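Local coordinates for protein tRNA (cytosine(72)-C(5))-methyltransferase (Pyrococcus horikoshii, PDB 5ZVE) that transfers a methyl group from S-adenosyl-L-methionine to the C5 position of cytosine 72 in several tRNAs, at residues E34-R39 with L71-E76. Residues are numbered along the deposited sequence; the frame is centred on the assembly and turned at random.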
ATOM      1  N   GLU A  34       3.555 -11.898   1.525  1.00 24.89           N
ATOM      2  CA  GLU A  34       3.939 -13.195   0.982  1.00 20.96           C
ATOM      3  C   GLU A  34       3.569 -13.282  -0.493  1.00 20.37           C
ATOM      4  O   GLU A  34       4.275 -13.910  -1.287  1.00 22.80           O
ATOM      5  CB  GLU A  34       3.274 -14.330   1.769  1.00 22.28           C
ATOM      6  CG  GLU A  34       3.731 -14.453   3.224  1.00 22.02           C
ATOM      7  CD  GLU A  34       3.097 -13.424   4.160  1.00 23.19           C
ATOM      8  OE1 GLU A  34       2.309 -12.574   3.698  1.00 21.43           O
ATOM      9  OE2 GLU A  34       3.388 -13.474   5.372  1.00 23.33           O
ATOM     10  N   HIS A  35       2.451 -12.655  -0.848  1.00 21.68           N
ATOM     11  CA  HIS A  35       2.000 -12.593  -2.234  1.00 20.93           C
ATOM     12  C   HIS A  35       2.042 -11.153  -2.730  1.00 21.21           C
ATOM     13  O   HIS A  35       1.267 -10.301  -2.278  1.00 23.23           O
ATOM     14  CB  HIS A  35       0.588 -13.164  -2.384  1.00 22.48           C
ATOM     15  CG  HIS A  35       0.516 -14.655  -2.257  1.00 26.16           C
ATOM     16  ND1 HIS A  35      -0.654 -15.361  -2.420  1.00 23.32           N
ATOM     17  CD2 HIS A  35       1.473 -15.572  -1.964  1.00 20.89           C
ATOM     18  CE1 HIS A  35      -0.417 -16.652  -2.250  1.00 20.31           C
ATOM     19  NE2 HIS A  35       0.864 -16.805  -1.970  1.00 22.83           N
ATOM     20  N   TYR A  36       2.946 -10.884  -3.663  1.00 21.14           N
ATOM     21  CA  TYR A  36       3.153  -9.529  -4.157  1.00 23.67           C
ATOM     22  C   TYR A  36       2.329  -9.301  -5.416  1.00 23.33           C
ATOM     23  O   TYR A  36       2.639  -9.848  -6.483  1.00 21.56           O
ATOM     24  CB  TYR A  36       4.638  -9.280  -4.429  1.00 18.24           C
ATOM     25  CG  TYR A  36       4.966  -7.855  -4.802  1.00 24.23           C
ATOM     26  CD1 TYR A  36       4.750  -6.815  -3.904  1.00 24.79           C
ATOM     27  CD2 TYR A  36       5.492  -7.546  -6.047  1.00 27.05           C
ATOM     28  CE1 TYR A  36       5.053  -5.509  -4.238  1.00 22.40           C
ATOM     29  CE2 TYR A  36       5.795  -6.241  -6.391  1.00 26.75           C
ATOM     30  CZ  TYR A  36       5.573  -5.229  -5.484  1.00 24.92           C
ATOM     31  OH  TYR A  36       5.876  -3.932  -5.825  1.00 38.70           O
ATOM     32  N   TYR A  37       1.279  -8.492  -5.284  1.00 20.34           N
ATOM     33  CA  TYR A  37       0.280  -8.338  -6.342  1.00 20.95           C
ATOM     34  C   TYR A  37       0.560  -7.149  -7.262  1.00 22.06           C
ATOM     35  O   TYR A  37       1.142  -6.143  -6.853  1.00 20.64           O
ATOM     36  CB  TYR A  37      -1.117  -8.184  -5.736  1.00 15.59           C
ATOM     37  CG  TYR A  37      -1.845  -9.486  -5.476  1.00 18.04           C
ATOM     38  CD1 TYR A  37      -1.679 -10.174  -4.279  1.00 18.84           C
ATOM     39  CD2 TYR A  37      -2.704 -10.023  -6.426  1.00 17.52           C
ATOM     40  CE1 TYR A  37      -2.347 -11.365  -4.039  1.00 19.40           C
ATOM     41  CE2 TYR A  37      -3.377 -11.213  -6.194  1.00 18.40           C
ATOM     42  CZ  TYR A  37      -3.196 -11.878  -5.001  1.00 18.83           C
ATOM     43  OH  TYR A  37      -3.863 -13.059  -4.773  1.00 19.02           O
ATOM     44  N   ILE A  38       0.147  -7.285  -8.515  1.00 19.05           N
ATOM     45  CA  ILE A  38       0.151  -6.180  -9.460  1.00 19.01           C
ATOM     46  C   ILE A  38      -1.191  -6.143 -10.166  1.00 22.58           C
ATOM     47  O   ILE A  38      -1.878  -7.162 -10.256  1.00 20.05           O
ATOM     48  CB  ILE A  38       1.270  -6.310 -10.506  1.00 19.88           C
ATOM     49  CG1 ILE A  38       1.031  -7.549 -11.384  1.00 20.48           C
ATOM     50  CG2 ILE A  38       2.628  -6.367  -9.829  1.00 17.39           C
ATOM     51  CD1 ILE A  38       2.052  -7.741 -12.482  1.00 19.64           C
ATOM     52  N   ARG A  39      -1.576  -4.974 -10.663  1.00 24.88           N
ATOM     53  CA  ARG A  39      -2.800  -4.893 -11.443  1.00 27.34           C
ATOM     54  C   ARG A  39      -2.493  -4.897 -12.928  1.00 22.09           C
ATOM     55  O   ARG A  39      -1.692  -4.104 -13.404  1.00 24.87           O
ATOM     56  CB  ARG A  39      -3.609  -3.643 -11.085  1.00 25.46           C
ATOM     57  CG  ARG A  39      -4.958  -3.585 -11.797  1.00 23.94           C
ATOM     58  CD  ARG A  39      -5.747  -2.328 -11.473  1.00 21.55           C
ATOM     59  NE  ARG A  39      -5.272  -1.153 -12.201  1.00 23.56           N
ATOM     60  CZ  ARG A  39      -4.715  -0.084 -11.640  1.00 25.03           C
ATOM     61  NH1 ARG A  39      -4.570  -0.018 -10.322  1.00 24.12           N
ATOM     62  NH2 ARG A  39      -4.316   0.929 -12.399  1.00 23.67           N
ATOM     63  N   LEU A  71      -2.523 -10.323 -10.695  1.00 17.90           N
ATOM     64  CA  LEU A  71      -1.390 -11.241 -10.783  1.00 19.20           C
ATOM     65  C   LEU A  71      -0.533 -11.056  -9.554  1.00 21.08           C
ATOM     66  O   LEU A  71      -0.397  -9.938  -9.064  1.00 20.06           O
ATOM     67  CB  LEU A  71      -0.548 -10.995 -12.037  1.00 19.20           C
ATOM     68  CG  LEU A  71      -1.089 -11.445 -13.395  1.00 21.10           C
ATOM     69  CD1 LEU A  71      -0.185 -10.953 -14.502  1.00 19.44           C
ATOM     70  CD2 LEU A  71      -1.218 -12.945 -13.440  1.00 19.19           C
ATOM     71  N   TYR A  72       0.056 -12.135  -9.050  1.00 21.05           N
ATOM     72  CA  TYR A  72       0.931 -11.989  -7.899  1.00 20.48           C
ATOM     73  C   TYR A  72       2.193 -12.831  -8.016  1.00 23.90           C
ATOM     74  O   TYR A  72       2.238 -13.826  -8.742  1.00 23.51           O
ATOM     75  CB  TYR A  72       0.175 -12.320  -6.600  1.00 22.08           C
ATOM     76  CG  TYR A  72      -0.199 -13.773  -6.429  1.00 22.68           C
ATOM     77  CD1 TYR A  72       0.679 -14.667  -5.827  1.00 22.91           C
ATOM     78  CD2 TYR A  72      -1.436 -14.252  -6.856  1.00 23.24           C
ATOM     79  CE1 TYR A  72       0.345 -15.997  -5.665  1.00 31.76           C
ATOM     80  CE2 TYR A  72      -1.778 -15.585  -6.699  1.00 25.32           C
ATOM     81  CZ  TYR A  72      -0.882 -16.452  -6.104  1.00 27.00           C
ATOM     82  OH  TYR A  72      -1.202 -17.779  -5.939  1.00 33.19           O
ATOM     83  N   PHE A  73       3.225 -12.403  -7.302  1.00 23.78           N
ATOM     84  CA  PHE A  73       4.485 -13.120  -7.263  1.00 19.87           C
ATOM     85  C   PHE A  73       4.711 -13.643  -5.859  1.00 19.77           C
ATOM     86  O   PHE A  73       4.413 -12.961  -4.878  1.00 19.97           O
ATOM     87  CB  PHE A  73       5.645 -12.219  -7.690  1.00 23.22           C
ATOM     88  CG  PHE A  73       5.453 -11.578  -9.036  1.00 27.01           C
ATOM     89  CD1 PHE A  73       4.731 -10.405  -9.167  1.00 20.37           C
ATOM     90  CD2 PHE A  73       5.994 -12.160 -10.174  1.00 26.49           C
ATOM     91  CE1 PHE A  73       4.554  -9.819 -10.407  1.00 22.80           C
ATOM     92  CE2 PHE A  73       5.822 -11.580 -11.415  1.00 23.92           C
ATOM     93  CZ  PHE A  73       5.098 -10.408 -11.533  1.00 25.48           C
ATOM     94  N   VAL A  74       5.208 -14.867  -5.760  1.00 16.65           N
ATOM     95  CA  VAL A  74       5.444 -15.455  -4.455  1.00 20.39           C
ATOM     96  C   VAL A  74       6.757 -14.911  -3.900  1.00 21.22           C
ATOM     97  O   VAL A  74       7.774 -14.861  -4.597  1.00 28.34           O
ATOM     98  CB  VAL A  74       5.481 -16.993  -4.518  1.00 26.47           C
ATOM     99  CG1 VAL A  74       5.787 -17.570  -3.148  1.00 25.15           C
ATOM    100  CG2 VAL A  74       4.147 -17.532  -5.028  1.00 23.39           C
ATOM    101  N   ARG A  75       6.726 -14.523  -2.634  1.00 24.41           N
ATOM    102  CA  ARG A  75       7.882 -13.946  -1.964  1.00 23.18           C
ATOM    103  C   ARG A  75       8.909 -15.020  -1.609  1.00 25.07           C
ATOM    104  O   ARG A  75       8.552 -16.162  -1.332  1.00 25.38           O
ATOM    105  CB  ARG A  75       7.416 -13.196  -0.715  1.00 23.55           C
ATOM    106  CG  ARG A  75       8.519 -12.681   0.178  1.00 26.90           C
ATOM    107  CD  ARG A  75       8.513 -13.446   1.485  1.00 24.52           C
ATOM    108  NE  ARG A  75       7.796 -12.739   2.532  1.00 21.31           N
ATOM    109  CZ  ARG A  75       7.395 -13.293   3.672  1.00 24.63           C
ATOM    110  NH1 ARG A  75       7.621 -14.576   3.909  1.00 16.82           N
ATOM    111  NH2 ARG A  75       6.765 -12.555   4.577  1.00 20.79           N
ATOM    112  N   GLU A  76      10.186 -14.649  -1.628  1.00 27.21           N
ATOM    113  CA  GLU A  76      11.257 -15.553  -1.228  1.00 24.29           C
ATOM    114  C   GLU A  76      11.840 -15.116   0.114  1.00 25.07           C
ATOM    115  O   GLU A  76      12.047 -13.927   0.353  1.00 28.09           O
ATOM    116  CB  GLU A  76      12.352 -15.588  -2.297  1.00 29.73           C
ATOM    117  CG  GLU A  76      11.871 -16.134  -3.639  1.00 31.06           C
ATOM    118  CD  GLU A  76      12.920 -16.025  -4.733  1.00 36.88           C
ATOM    119  OE1 GLU A  76      14.023 -15.509  -4.460  1.00 40.50           O
ATOM    120  OE2 GLU A  76      12.632 -16.445  -5.874  1.00 44.71           O
TER
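The carbonyl oxygen of Y36 is approached by two donors of the neighbouring strand: F73 N makes a 2.7 Å hydrogen bond to Y36 O, and the CA-H of Y72 adds a weaker contact to the same atom. The return bond from Y36 N to F73 O closes this antiparallel hydrogen-bonded pair, and I38 with L71 forms the next one, its return bond from L71 N to I38 O stretched to 3.3 Å. The non-hydrogen-bonded pairs Y37–Y72 and H35–V74 put H35, Y37 and Y72 on one face of the sheet, where they form an aromatic cluster with Y72 touching both others. Y72 CG lies between its own backbone N and carbonyl carbon (chi1 69°). H35 lies against the Y72 ring as an offset stack, planes 14° apart and H35 ND1 3.5 Å from Y72 CE1. Y72 CB sits 3.4 Å above the centroid of the Y37 ring, a CH-pi contact almost on the normal, while Y37 OH reaches Y72 CD2. An alanine in place of Y37 would probably leave Y72 CB and CD2 without their aromatic neighbour and the Y72 ring freer to turn. On the face that carries Y36, I38, L71 and F73, I38 CD1 meets F73 CE1 at 3.9 Å, and helix 47-56 covers both through L54. Past the strand ends, E34 CG lies over one face of the R75 guanidinium, and E34 OE2 is 3.6 Å from R75 NH2, well out of its plane. This salt bridge is thus one of charge alone; E34 also pairs with R282, and R75 NH2 bonds to P32 O. In this central strand pair of the ferredoxin-like domain, the directional bonds between the strands are therefore all backbone ones, whereas side chains meet by stacking, CH-pi and apolar contact, with charge attraction at the E34–R75 end.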